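Side-chain contacts in transcriptional regulator, MarR family (Bacillus cereus, PDB 4XRF), which probably binds DNA as a winged helix-turn-helix transcription factor of the MarR family that regulates transcription: residues 37-42 / 75-80; 23-26 / 32-35; 48-53 / 66-71; 79-82 / 88-91; 114-119 / 125-130. All coordinates share one frame; numbering follows the deposited sequence. Where two conformers were deposited one is given.

Contact 1: residues 37-42 / 75-80; sequences YILKIL and ELVERY. With PO4 (phosphate ion), chain C; SO4 (sulfate ion), chain K.
In the winged helix-turn-helix domain, Leu39 and Leu42 of helix 33-45 meet Leu76 and Val77, where the chain leaves a helix and enters the first wing strand. Val77 CG1 is the shared point: Leu39 CD2 and Leu42 CD1, one helical turn apart, each lie 3.7 Å from it. That methyl stands opposite the carbonyl carbon (chi1 -57°), which turns it to the helix. Leu42 crosses Val77 nearly perpendicularly, while the second branch of Leu39, CD1, reaches Leu76 CD1 at 4.0 Å. All four residues are buried. Elsewhere on the helix, Lys40 NZ binds a phosphate ion, 3.0 Å to its O4, and forms a salt bridge with Asp5 of the second subunit; backbone nitrogens of that subunit's His3, Asp5 and Lys6 also bind the ion. Around the start of the strand the packing continues: Leu39 touches Leu93 of strand 89-93, Val77 packs on Leu71 of helix 61-73, and Leu76 rests on Arg100 of helix 95-106.

Contact 2: residues 23-26 / 32-35; sequences LEQM and TPPQ
Met26, near the end of helix 4-29, packs on Thr32, and these two have the closest alpha carbons of the contact, 5.6 Å from Met26 CA to Thr32 CA. Across the segments the contact is van der Waals packing, with 143 Å² buried: Met26 CG lies 3.9 Å from Thr32 CA, and Met26 SD comes 4.0 Å from Thr32 CG2. The methionine was modelled in two conformers, which makes the sulfur contact less certain. Gln25 adds a looser touch, its NE2 4.4 Å from Pro33 CG, while its OE1 accepts a hydrogen bond from Asn109 N.

None of the hydrogen bonds joins the two segments; two lie within 32-35. Thr32 N gives a 3.1 Å bond to Gln35 OE1, nearly straight at the hydrogen (165°), with the donor tilted 20° from the amide carbonyl plane. In return Gln35 N reaches Thr32 OG1 at 3.4 Å, a weak bond made possible by a chi1 of 68° that turns the hydroxyl to the helix end. Gln35 NE2 is held by Gln27 O of the third subunit.

Neighbouring subunits also pack here: Phe12 of the second subunit covers Thr32 and Pro33, and Met26 meets its counterpart in the third. The reciprocal pair is a capping box, with Thr32 as N-cap; because Pro33 and Pro34 lack an N-H, Gln35 supplies the first one of helix 33-45.

Contact 3: residues 48-53 / 66-71; sequences SRATTL and VMIDRL. With PO4 (phosphate ion), chain D.
Ile68 of helix 61-73 faces Leu53 and Ala50 of helix 50-57, the two helices of the helix-turn-helix motif. By family resemblance, helix 61-73 would be the one that reads DNA. Ile68 has the most surface buried here, and a single atom does the touching: its CD1 lies 4.1 Å from Leu53 CD1 and 4.2 Å from Ala50 CB. The extended outer torsion (chi2 155°) carries this methyl out to the partner helix, where Ala50 and Leu53 stand three residues apart and so on one side of it. Leu53 approaches with one branch at a slant; Ala50, with CB alone, marks the helix's first turn. The buried area is modest, 81 Å², and Ile91 of strand 89-93 touches all three residues, so the packing is shared with the wing. Arg49, the N-cap residue of helix 50-57, is engaged elsewhere, its guanidinium edge turned to a phosphate ion, probably from the crystallisation liquor. Arg49 NH1 donates to phosphate O4 at 2.7 Å, with a bent angle of 139° at the hydrogen.

Contact 4: residues 79-82 / 88-91; sequences RYHD and VVII
Tyr80 and Ile90 face each other as an antiparallel hydrogen-bonded pair, each using both its backbone N-H and its carbonyl. Tyr80 N donates to Ile90 O at 3.0 Å, within that carbonyl's plane. The return bond, Ile90 N to Tyr80 O, is 2.8 Å and lies almost on the carbonyl axis. One step on, Asp82 N gives Val88 O a 2.9 Å bond. Ile90 O also receives a CA-H...O contact from Arg79, as Val88 O does from His81 CA at 3.3 Å.

These bonds close the two-stranded beta hairpin that forms the wing, and short-segment axes 4.7 Å apart at 151° fit its twisted antiparallel pairing. On the edge of strand 89-93 turned to 48-49, backbone hydrogen bonds join Val89 to Ala50 and Ile91 to Ser48.

Arg79 and Asp82 find polar partners outside the two segments. Arg79 NH2 forms a salt bridge with Asp69 OD1, while Arg79 CD lies 3.6 Å from Val89 CG1, and the methylene chain also runs alongside Ile91. Asp82 OD2 accepts from Asp84 N and Asp85 N at the hairpin's tip. On the face that carries Tyr80 and Ile90, a chi1 of 67° folds the Tyr80 ring over Ile90, in a CH-pi contact that puts Ile90 CB 3.8 Å from the ring centroid, 24° off its normal.

Contact 5: residues 114-119 / 125-130; sequences KYFSHL and EDLLRL
The 3.0 Å bond from Arg129 N to Glu125 O closes the helical turn that carries Leu127, the residue that meets both Phe116 and Leu119. Across from it, the bond from Leu119 N to Phe116 O, 3.1 Å, belongs to a type I beta turn that brings those two side chains toward the same leucine. Leu127 CD2 comes to Phe116 CE2 at 3.8 Å, near the plane of the ring and at its edge, not over a face; the two side chains cross almost perpendicularly. Leu127 has its CG opposite the backbone N (chi1 -170°), which brings CD2 to the ring edge. Leu119 CD1 lies further off, 4.4 Å from Leu127 CD2, so one methyl serves both partners. Phe116 also touches a bound isoquinoline, which places the contact beside that ligand's pocket. Around it, helix 4-29 covers Phe116 through Met18, Gln8 of the second subunit packs on Phe116, and Leu10 of the second subunit rests on Leu128 of helix 121-139.

From the N terminus, contact 2 comes first, closing the short link between helices 4-29 and 33-45. Contact 1 then spans 32 residues, from helix 33-45 to the wing, and contact 3 is nested inside that loop, pairing the two helices of the helix-turn-helix. Contact 4 starts on the strand where contact 1 ends, sharing Arg79 and Tyr80 with it, and closes the wing hairpin. Contacts 3 and 4 also touch each other directly. Contact 5, in series after them all, closes the turn between helices 110-116 and 121-139, its centre about 34 Å from that of contact 4, on the opposite side of the chain's centre.

Contact 1: residues 37-42 / 75-80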
# COMPACT_ATOMS: atom_id res chain seq x y z
N TYR A 37 -14.86 -13.46 3.66
CA TYR A 37 -16.09 -13.72 2.92
C TYR A 37 -16.18 -15.16 2.44
O TYR A 37 -17.25 -15.76 2.52
CB TYR A 37 -16.30 -12.76 1.74
CG TYR A 37 -17.75 -12.79 1.35
CD1 TYR A 37 -18.71 -12.20 2.17
CD2 TYR A 37 -18.17 -13.44 0.21
CE1 TYR A 37 -20.06 -12.27 1.85
CE2 TYR A 37 -19.51 -13.49 -0.12
CZ TYR A 37 -20.44 -12.90 0.71
OH TYR A 37 -21.78 -12.96 0.37
N ILE A 38 -15.08 -15.72 1.96
CA ILE A 38 -15.04 -17.15 1.66
C ILE A 38 -15.51 -18.00 2.85
O ILE A 38 -16.39 -18.85 2.69
CB ILE A 38 -13.67 -17.61 1.12
CG1 ILE A 38 -13.50 -17.09 -0.33
CG2 ILE A 38 -13.58 -19.14 1.07
CD1 ILE A 38 -12.06 -17.08 -0.83
N LEU A 39 -14.91 -17.79 4.02
CA LEU A 39 -15.30 -18.53 5.21
C LEU A 39 -16.79 -18.34 5.57
O LEU A 39 -17.44 -19.30 6.01
CB LEU A 39 -14.42 -18.15 6.43
CG LEU A 39 -12.91 -18.45 6.33
CD1 LEU A 39 -12.23 -18.11 7.64
CD2 LEU A 39 -12.64 -19.90 5.96
N LYS A 40 -17.32 -17.13 5.38
CA LYS A 40 -18.75 -16.89 5.61
C LYS A 40 -19.63 -17.69 4.66
O LYS A 40 -20.65 -18.22 5.08
CB LYS A 40 -19.13 -15.41 5.50
CG LYS A 40 -18.58 -14.55 6.61
CD LYS A 40 -19.11 -13.12 6.49
CE LYS A 40 -20.56 -12.98 6.96
NZ LYS A 40 -20.97 -11.54 7.00
N ILE A 41 -19.24 -17.78 3.38
CA ILE A 41 -19.98 -18.61 2.41
C ILE A 41 -20.02 -20.07 2.87
O ILE A 41 -21.08 -20.69 2.87
CB ILE A 41 -19.39 -18.51 0.99
CG1 ILE A 41 -19.46 -17.07 0.48
CG2 ILE A 41 -20.12 -19.47 0.04
CD1 ILE A 41 -18.77 -16.86 -0.86
N LEU A 42 -18.87 -20.60 3.27
CA LEU A 42 -18.75 -22.00 3.69
C LEU A 42 -19.45 -22.27 5.02
O LEU A 42 -19.92 -23.37 5.26
CB LEU A 42 -17.28 -22.42 3.78
CG LEU A 42 -16.52 -22.34 2.45
CD1 LEU A 42 -15.03 -22.51 2.69
CD2 LEU A 42 -17.03 -23.39 1.48
N GLU A 75 -5.02 -23.50 7.81
CA GLU A 75 -5.74 -24.70 8.29
C GLU A 75 -7.21 -24.40 8.54
O GLU A 75 -7.84 -25.00 9.42
CB GLU A 75 -5.08 -25.26 9.56
CG GLU A 75 -3.88 -26.15 9.29
CD GLU A 75 -2.99 -26.33 10.51
OE1 GLU A 75 -3.43 -26.02 11.65
OE2 GLU A 75 -1.83 -26.78 10.35
N LEU A 76 -7.77 -23.46 7.79
CA LEU A 76 -9.12 -23.00 8.05
C LEU A 76 -10.16 -23.73 7.20
O LEU A 76 -11.34 -23.76 7.55
CB LEU A 76 -9.23 -21.48 7.90
CG LEU A 76 -8.31 -20.63 8.80
CD1 LEU A 76 -8.46 -19.14 8.49
CD2 LEU A 76 -8.58 -20.89 10.28
N VAL A 77 -9.72 -24.26 6.06
CA VAL A 77 -10.58 -25.07 5.19
C VAL A 77 -9.84 -26.34 4.80
O VAL A 77 -8.62 -26.41 4.95
CB VAL A 77 -11.01 -24.32 3.90
CG1 VAL A 77 -11.73 -23.01 4.22
CG2 VAL A 77 -9.82 -24.07 2.97
N GLU A 78 -10.59 -27.34 4.32
CA GLU A 78 -10.00 -28.51 3.69
C GLU A 78 -10.51 -28.61 2.24
O GLU A 78 -11.68 -28.31 1.95
CB GLU A 78 -10.34 -29.76 4.49
CG GLU A 78 -9.32 -30.89 4.38
CD GLU A 78 -9.04 -31.53 5.73
OE1 GLU A 78 -8.40 -30.88 6.58
OE2 GLU A 78 -9.46 -32.68 5.94
N ARG A 79 -9.61 -28.99 1.34
CA ARG A 79 -9.94 -29.22 -0.05
C ARG A 79 -9.83 -30.72 -0.29
O ARG A 79 -8.92 -31.37 0.21
CB ARG A 79 -8.96 -28.49 -0.97
CG ARG A 79 -9.11 -28.84 -2.46
CD ARG A 79 -8.43 -27.77 -3.32
NE ARG A 79 -7.02 -27.64 -2.98
CZ ARG A 79 -6.28 -26.55 -3.17
NH1 ARG A 79 -6.81 -25.43 -3.67
NH2 ARG A 79 -5.00 -26.59 -2.84
N TYR A 80 -10.79 -31.25 -1.02
CA TYR A 80 -10.72 -32.62 -1.46
C TYR A 80 -11.45 -32.78 -2.79
O TYR A 80 -12.21 -31.91 -3.22
CB TYR A 80 -11.28 -33.57 -0.39
CG TYR A 80 -12.76 -33.43 -0.16
CD1 TYR A 80 -13.27 -32.46 0.72
CD2 TYR A 80 -13.66 -34.27 -0.82
CE1 TYR A 80 -14.63 -32.33 0.93
CE2 TYR A 80 -15.02 -34.15 -0.62
CZ TYR A 80 -15.50 -33.18 0.25
OH TYR A 80 -16.86 -33.07 0.43
P PO4 C . -22.68 -9.81 3.99
O1 PO4 C . -22.48 -11.30 3.92
O2 PO4 C . -22.04 -9.15 2.80
O3 PO4 C . -24.17 -9.52 4.04
O4 PO4 C . -22.01 -9.30 5.25
S SO4 K . -23.60 -15.41 -1.33
O1 SO4 K . -24.10 -15.62 -2.72
O2 SO4 K . -23.25 -16.73 -0.75
O3 SO4 K . -24.66 -14.80 -0.49
O4 SO4 K . -22.40 -14.54 -1.44

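Contact 2: residues 23-26 / 32-35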
# COMPACT_ATOMS: atom_id res chain seq x y z
N LEU A 23 -6.21 -2.94 7.32
CA LEU A 23 -5.01 -3.48 7.96
C LEU A 23 -5.30 -3.82 9.43
O LEU A 23 -4.87 -4.85 9.93
CB LEU A 23 -3.81 -2.55 7.81
CG LEU A 23 -2.51 -2.92 8.56
CD1 LEU A 23 -1.98 -4.30 8.18
CD2 LEU A 23 -1.45 -1.85 8.36
N GLU A 24 -6.05 -2.95 10.11
CA GLU A 24 -6.49 -3.23 11.48
C GLU A 24 -7.29 -4.53 11.51
O GLU A 24 -7.09 -5.39 12.36
CB GLU A 24 -7.34 -2.07 12.02
CG GLU A 24 -7.63 -2.14 13.52
CD GLU A 24 -8.77 -3.09 13.88
OE1 GLU A 24 -9.55 -3.48 12.98
OE2 GLU A 24 -8.90 -3.45 15.07
N GLN A 25 -8.22 -4.67 10.56
CA GLN A 25 -9.07 -5.85 10.52
C GLN A 25 -8.26 -7.13 10.28
O GLN A 25 -8.51 -8.15 10.94
CB GLN A 25 -10.19 -5.67 9.50
CG GLN A 25 -11.22 -6.78 9.51
CD GLN A 25 -12.52 -6.34 8.88
OE1 GLN A 25 -13.35 -5.68 9.51
NE2 GLN A 25 -12.69 -6.70 7.62
N MET A 26 -7.29 -7.05 9.38
CA MET A 26 -6.36 -8.13 9.13
C MET A 26 -5.55 -8.51 10.39
O MET A 26 -5.31 -9.70 10.63
CB MET A 26 -5.47 -7.78 7.93
CG MET A 26 -6.20 -7.86 6.58
SD MET A 26 -5.28 -7.34 5.10
CE MET A 26 -3.61 -7.82 5.54
N THR A 32 -7.78 -11.47 5.28
CA THR A 32 -8.11 -10.38 4.36
C THR A 32 -9.63 -10.42 4.12
O THR A 32 -10.27 -11.44 4.40
CB THR A 32 -7.43 -10.54 3.00
OG1 THR A 32 -7.99 -11.68 2.36
CG2 THR A 32 -5.94 -10.78 3.15
N PRO A 33 -10.21 -9.32 3.61
CA PRO A 33 -11.66 -9.38 3.37
C PRO A 33 -12.17 -10.50 2.44
O PRO A 33 -13.24 -11.05 2.74
CB PRO A 33 -11.99 -7.98 2.84
CG PRO A 33 -11.01 -7.12 3.62
CD PRO A 33 -9.72 -7.92 3.59
N PRO A 34 -11.44 -10.86 1.36
CA PRO A 34 -11.95 -11.97 0.56
C PRO A 34 -11.88 -13.33 1.28
O PRO A 34 -12.78 -14.17 1.09
CB PRO A 34 -11.05 -11.96 -0.70
CG PRO A 34 -10.60 -10.53 -0.80
CD PRO A 34 -10.36 -10.15 0.64
N GLN A 35 -10.83 -13.54 2.08
CA GLN A 35 -10.70 -14.78 2.87
C GLN A 35 -11.86 -14.91 3.87
O GLN A 35 -12.45 -15.99 4.04
CB GLN A 35 -9.37 -14.83 3.64
CG GLN A 35 -8.12 -15.05 2.78
CD GLN A 35 -6.86 -15.09 3.64
OE1 GLN A 35 -6.72 -14.32 4.60
NE2 GLN A 35 -5.96 -15.99 3.32

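Contact 3: residues 48-53 / 66-71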
# COMPACT_ATOMS: atom_id res chain seq x y z
N SER A 48 -18.80 -26.65 -0.24
CA SER A 48 -19.19 -26.17 -1.56
C SER A 48 -18.09 -26.40 -2.61
O SER A 48 -16.91 -26.47 -2.27
CB SER A 48 -19.51 -24.66 -1.49
OG SER A 48 -20.23 -24.33 -0.31
N ARG A 49 -18.49 -26.49 -3.88
CA ARG A 49 -17.54 -26.55 -4.99
C ARG A 49 -16.70 -25.29 -5.08
O ARG A 49 -17.20 -24.17 -4.85
CB ARG A 49 -18.26 -26.79 -6.33
CG ARG A 49 -18.77 -28.21 -6.53
CD ARG A 49 -19.43 -28.36 -7.90
NE ARG A 49 -20.63 -27.54 -7.95
CZ ARG A 49 -21.10 -26.93 -9.04
NH1 ARG A 49 -20.47 -27.02 -10.21
NH2 ARG A 49 -22.21 -26.22 -8.94
N ALA A 50 -15.43 -25.47 -5.44
CA ALA A 50 -14.49 -24.36 -5.64
C ALA A 50 -14.99 -23.47 -6.78
O ALA A 50 -14.86 -22.26 -6.72
CB ALA A 50 -13.08 -24.87 -5.92
N THR A 51 -15.57 -24.06 -7.81
CA THR A 51 -16.14 -23.27 -8.91
C THR A 51 -17.32 -22.38 -8.46
O THR A 51 -17.46 -21.26 -8.94
CB THR A 51 -16.52 -24.15 -10.11
OG1 THR A 51 -17.37 -25.20 -9.66
CG2 THR A 51 -15.25 -24.77 -10.74
N THR A 52 -18.14 -22.85 -7.52
CA THR A 52 -19.21 -22.04 -6.94
C THR A 52 -18.66 -20.85 -6.11
O THR A 52 -19.19 -19.73 -6.17
CB THR A 52 -20.16 -22.90 -6.08
OG1 THR A 52 -20.72 -23.96 -6.88
CG2 THR A 52 -21.29 -22.08 -5.50
N LEU A 53 -17.61 -21.09 -5.33
CA LEU A 53 -16.94 -20.02 -4.62
C LEU A 53 -16.45 -18.93 -5.58
O LEU A 53 -16.71 -17.75 -5.35
CB LEU A 53 -15.77 -20.57 -3.81
CG LEU A 53 -16.10 -21.44 -2.60
CD1 LEU A 53 -14.80 -21.96 -1.97
CD2 LEU A 53 -16.92 -20.67 -1.56
N VAL A 66 -5.66 -19.92 -5.54
CA VAL A 66 -4.65 -19.26 -4.69
C VAL A 66 -5.22 -18.92 -3.31
O VAL A 66 -4.56 -19.16 -2.30
CB VAL A 66 -4.02 -18.02 -5.38
CG1 VAL A 66 -2.88 -17.43 -4.53
CG2 VAL A 66 -3.47 -18.40 -6.75
N MET A 67 -6.44 -18.37 -3.28
CA MET A 67 -7.09 -18.00 -2.02
C MET A 67 -7.22 -19.21 -1.11
O MET A 67 -6.85 -19.19 0.07
CB MET A 67 -8.47 -17.37 -2.26
CG MET A 67 -8.43 -15.85 -2.39
SD MET A 67 -9.96 -15.06 -3.01
CE MET A 67 -9.62 -15.00 -4.77
N ILE A 68 -7.75 -20.28 -1.69
CA ILE A 68 -7.92 -21.52 -0.97
C ILE A 68 -6.60 -22.13 -0.49
O ILE A 68 -6.52 -22.59 0.66
CB ILE A 68 -8.76 -22.53 -1.79
CG1 ILE A 68 -10.21 -22.00 -1.88
CG2 ILE A 68 -8.69 -23.91 -1.18
CD1 ILE A 68 -10.94 -22.52 -3.10
N ASP A 69 -5.56 -22.12 -1.34
CA ASP A 69 -4.22 -22.52 -0.89
C ASP A 69 -3.80 -21.77 0.39
O ASP A 69 -3.22 -22.35 1.29
CB ASP A 69 -3.16 -22.25 -1.96
CG ASP A 69 -3.25 -23.18 -3.13
OD1 ASP A 69 -3.91 -24.24 -3.03
OD2 ASP A 69 -2.62 -22.84 -4.17
N ARG A 70 -4.10 -20.47 0.47
CA ARG A 70 -3.72 -19.68 1.67
C ARG A 70 -4.54 -20.05 2.90
O ARG A 70 -4.01 -20.09 4.02
CB ARG A 70 -3.77 -18.16 1.40
CG ARG A 70 -2.92 -17.67 0.24
CD ARG A 70 -1.42 -17.73 0.51
NE ARG A 70 -0.83 -19.06 0.35
CZ ARG A 70 -0.47 -19.61 -0.81
NH1 ARG A 70 -0.64 -18.96 -1.96
NH2 ARG A 70 0.06 -20.84 -0.84
N LEU A 71 -5.83 -20.34 2.70
CA LEU A 71 -6.73 -20.76 3.78
C LEU A 71 -6.36 -22.17 4.28
O LEU A 71 -6.59 -22.48 5.46
CB LEU A 71 -8.19 -20.73 3.32
CG LEU A 71 -9.18 -19.59 3.63
CD1 LEU A 71 -8.62 -18.43 4.44
CD2 LEU A 71 -9.93 -19.13 2.40
P PO4 D . -21.64 -25.49 -13.23
O1 PO4 D . -22.26 -26.81 -13.46
O2 PO4 D . -21.41 -24.76 -14.56
O3 PO4 D . -22.49 -24.64 -12.34
O4 PO4 D . -20.24 -25.67 -12.58

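Contact 4: residues 79-82 / 88-91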
# COMPACT_ATOMS: atom_id res chain seq x y z
N ARG A 79 -9.61 -28.99 1.34
CA ARG A 79 -9.94 -29.22 -0.05
C ARG A 79 -9.83 -30.72 -0.29
O ARG A 79 -8.92 -31.37 0.21
CB ARG A 79 -8.96 -28.49 -0.97
CG ARG A 79 -9.11 -28.84 -2.46
CD ARG A 79 -8.43 -27.77 -3.32
NE ARG A 79 -7.02 -27.64 -2.98
CZ ARG A 79 -6.28 -26.55 -3.17
NH1 ARG A 79 -6.81 -25.43 -3.67
NH2 ARG A 79 -5.00 -26.59 -2.84
N TYR A 80 -10.79 -31.25 -1.02
CA TYR A 80 -10.72 -32.62 -1.46
C TYR A 80 -11.45 -32.78 -2.79
O TYR A 80 -12.21 -31.91 -3.22
CB TYR A 80 -11.28 -33.57 -0.39
CG TYR A 80 -12.76 -33.43 -0.16
CD1 TYR A 80 -13.27 -32.46 0.72
CD2 TYR A 80 -13.66 -34.27 -0.82
CE1 TYR A 80 -14.63 -32.33 0.93
CE2 TYR A 80 -15.02 -34.15 -0.62
CZ TYR A 80 -15.50 -33.18 0.25
OH TYR A 80 -16.86 -33.07 0.43
N HIS A 81 -11.18 -33.91 -3.43
CA HIS A 81 -11.79 -34.26 -4.69
C HIS A 81 -12.83 -35.32 -4.39
O HIS A 81 -12.61 -36.20 -3.55
CB HIS A 81 -10.72 -34.80 -5.66
CG HIS A 81 -9.68 -33.78 -6.02
ND1 HIS A 81 -8.86 -33.18 -5.08
CD2 HIS A 81 -9.33 -33.24 -7.22
CE1 HIS A 81 -8.06 -32.32 -5.68
NE2 HIS A 81 -8.32 -32.34 -6.98
N ASP A 82 -13.98 -35.22 -5.04
CA ASP A 82 -14.98 -36.27 -4.92
C ASP A 82 -14.26 -37.59 -5.19
O ASP A 82 -13.39 -37.67 -6.08
CB ASP A 82 -16.14 -36.05 -5.91
CG ASP A 82 -17.22 -37.10 -5.76
OD1 ASP A 82 -18.14 -36.88 -4.94
OD2 ASP A 82 -17.14 -38.16 -6.43
N VAL A 88 -14.33 -32.95 -9.56
CA VAL A 88 -15.12 -32.13 -8.65
C VAL A 88 -14.30 -31.83 -7.40
O VAL A 88 -14.03 -32.74 -6.61
CB VAL A 88 -16.42 -32.84 -8.24
CG1 VAL A 88 -17.25 -31.97 -7.33
CG2 VAL A 88 -17.22 -33.25 -9.49
N VAL A 89 -13.94 -30.56 -7.23
CA VAL A 89 -13.13 -30.08 -6.10
C VAL A 89 -14.06 -29.43 -5.08
O VAL A 89 -14.75 -28.44 -5.39
CB VAL A 89 -12.08 -29.05 -6.58
CG1 VAL A 89 -11.20 -28.56 -5.43
CG2 VAL A 89 -11.22 -29.61 -7.72
N ILE A 90 -14.09 -29.99 -3.87
CA ILE A 90 -14.94 -29.51 -2.79
C ILE A 90 -14.11 -28.82 -1.69
O ILE A 90 -13.08 -29.35 -1.25
CB ILE A 90 -15.74 -30.65 -2.14
CG1 ILE A 90 -16.46 -31.51 -3.19
CG2 ILE A 90 -16.71 -30.09 -1.09
CD1 ILE A 90 -17.53 -30.81 -3.97
N ILE A 91 -14.58 -27.65 -1.26
CA ILE A 91 -13.97 -26.90 -0.17
C ILE A 91 -14.90 -26.92 1.05
O ILE A 91 -16.12 -26.75 0.93
CB ILE A 91 -13.64 -25.43 -0.56
CG1 ILE A 91 -12.98 -25.36 -1.95
CG2 ILE A 91 -12.80 -24.74 0.51
CD1 ILE A 91 -11.72 -26.19 -2.12

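Contact 5: residues 114-119 / 125-130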
# COMPACT_ATOMS: atom_id res chain seq x y z
N LYS A 114 -19.49 1.67 11.06
CA LYS A 114 -20.04 3.02 11.24
C LYS A 114 -20.33 3.73 9.92
O LYS A 114 -21.41 4.30 9.77
CB LYS A 114 -19.12 3.87 12.13
CG LYS A 114 -19.67 5.24 12.48
CD LYS A 114 -18.88 5.91 13.60
CE LYS A 114 -18.90 5.09 14.89
NZ LYS A 114 -18.78 5.96 16.11
N TYR A 115 -19.37 3.71 8.99
CA TYR A 115 -19.54 4.37 7.69
C TYR A 115 -20.71 3.76 6.92
O TYR A 115 -21.57 4.48 6.42
CB TYR A 115 -18.27 4.27 6.81
CG TYR A 115 -16.96 4.76 7.42
CD1 TYR A 115 -16.92 5.85 8.29
CD2 TYR A 115 -15.75 4.13 7.08
CE1 TYR A 115 -15.72 6.29 8.83
CE2 TYR A 115 -14.55 4.57 7.61
CZ TYR A 115 -14.53 5.64 8.48
OH TYR A 115 -13.33 6.05 9.00
N PHE A 116 -20.74 2.44 6.84
CA PHE A 116 -21.76 1.78 6.04
C PHE A 116 -23.16 1.78 6.65
O PHE A 116 -24.13 1.61 5.93
CB PHE A 116 -21.31 0.39 5.65
CG PHE A 116 -20.27 0.40 4.57
CD1 PHE A 116 -18.92 0.53 4.88
CD2 PHE A 116 -20.63 0.30 3.23
CE1 PHE A 116 -17.95 0.54 3.88
CE2 PHE A 116 -19.67 0.31 2.22
CZ PHE A 116 -18.33 0.43 2.55
N SER A 117 -23.25 2.03 7.96
CA SER A 117 -24.54 2.14 8.62
C SER A 117 -25.21 3.46 8.22
O SER A 117 -26.40 3.67 8.48
CB SER A 117 -24.37 2.04 10.14
OG SER A 117 -24.10 3.31 10.74
N HIS A 118 -24.44 4.36 7.60
CA HIS A 118 -24.97 5.63 7.12
C HIS A 118 -25.46 5.52 5.67
O HIS A 118 -26.00 6.48 5.11
CB HIS A 118 -23.92 6.74 7.26
CG HIS A 118 -23.71 7.21 8.66
ND1 HIS A 118 -24.46 8.22 9.23
CD2 HIS A 118 -22.84 6.80 9.61
CE1 HIS A 118 -24.05 8.41 10.48
NE2 HIS A 118 -23.07 7.57 10.73
N LEU A 119 -25.25 4.35 5.07
CA LEU A 119 -25.86 4.06 3.77
C LEU A 119 -27.10 3.21 4.00
O LEU A 119 -27.05 2.21 4.73
CB LEU A 119 -24.90 3.30 2.84
CG LEU A 119 -23.54 3.89 2.44
CD1 LEU A 119 -22.81 2.90 1.55
CD2 LEU A 119 -23.66 5.24 1.75
N GLU A 125 -26.87 -2.26 -1.54
CA GLU A 125 -27.18 -3.17 -2.65
C GLU A 125 -26.67 -2.61 -3.99
O GLU A 125 -26.06 -3.34 -4.77
CB GLU A 125 -28.69 -3.50 -2.72
CG GLU A 125 -29.19 -4.29 -1.51
CD GLU A 125 -30.70 -4.52 -1.45
OE1 GLU A 125 -31.50 -3.60 -1.78
OE2 GLU A 125 -31.10 -5.64 -1.05
N ASP A 126 -26.90 -1.31 -4.24
CA ASP A 126 -26.41 -0.62 -5.45
C ASP A 126 -24.88 -0.68 -5.58
O ASP A 126 -24.36 -0.98 -6.64
CB ASP A 126 -26.81 0.87 -5.45
CG ASP A 126 -28.31 1.10 -5.63
OD1 ASP A 126 -28.97 0.33 -6.37
OD2 ASP A 126 -28.82 2.08 -5.03
N LEU A 127 -24.18 -0.37 -4.49
CA LEU A 127 -22.72 -0.39 -4.47
C LEU A 127 -22.23 -1.81 -4.73
O LEU A 127 -21.31 -2.03 -5.54
CB LEU A 127 -22.20 0.13 -3.11
CG LEU A 127 -20.71 0.42 -2.95
CD1 LEU A 127 -20.26 1.52 -3.91
CD2 LEU A 127 -20.39 0.81 -1.51
N LEU A 128 -22.84 -2.77 -4.05
CA LEU A 128 -22.45 -4.16 -4.20
C LEU A 128 -22.60 -4.62 -5.65
O LEU A 128 -21.69 -5.27 -6.18
CB LEU A 128 -23.25 -5.06 -3.25
CG LEU A 128 -23.10 -6.57 -3.47
CD1 LEU A 128 -21.69 -7.01 -3.09
CD2 LEU A 128 -24.15 -7.35 -2.70
N ARG A 129 -23.71 -4.28 -6.31
CA ARG A 129 -23.90 -4.72 -7.71
C ARG A 129 -22.93 -4.00 -8.66
O ARG A 129 -22.44 -4.61 -9.60
CB ARG A 129 -25.36 -4.54 -8.18
CG ARG A 129 -25.96 -5.80 -8.81
CD ARG A 129 -25.31 -6.18 -10.16
NE ARG A 129 -25.77 -7.47 -10.68
CZ ARG A 129 -25.04 -8.59 -10.72
NH1 ARG A 129 -23.80 -8.60 -10.26
NH2 ARG A 129 -25.56 -9.70 -11.22
N LEU A 130 -22.64 -2.72 -8.39
CA LEU A 130 -21.61 -2.00 -9.16
C LEU A 130 -20.21 -2.61 -9.00
O LEU A 130 -19.45 -2.71 -9.97
CB LEU A 130 -21.60 -0.51 -8.82
CG LEU A 130 -22.88 0.23 -9.23
CD1 LEU A 130 -22.98 1.55 -8.48
CD2 LEU A 130 -22.96 0.44 -10.75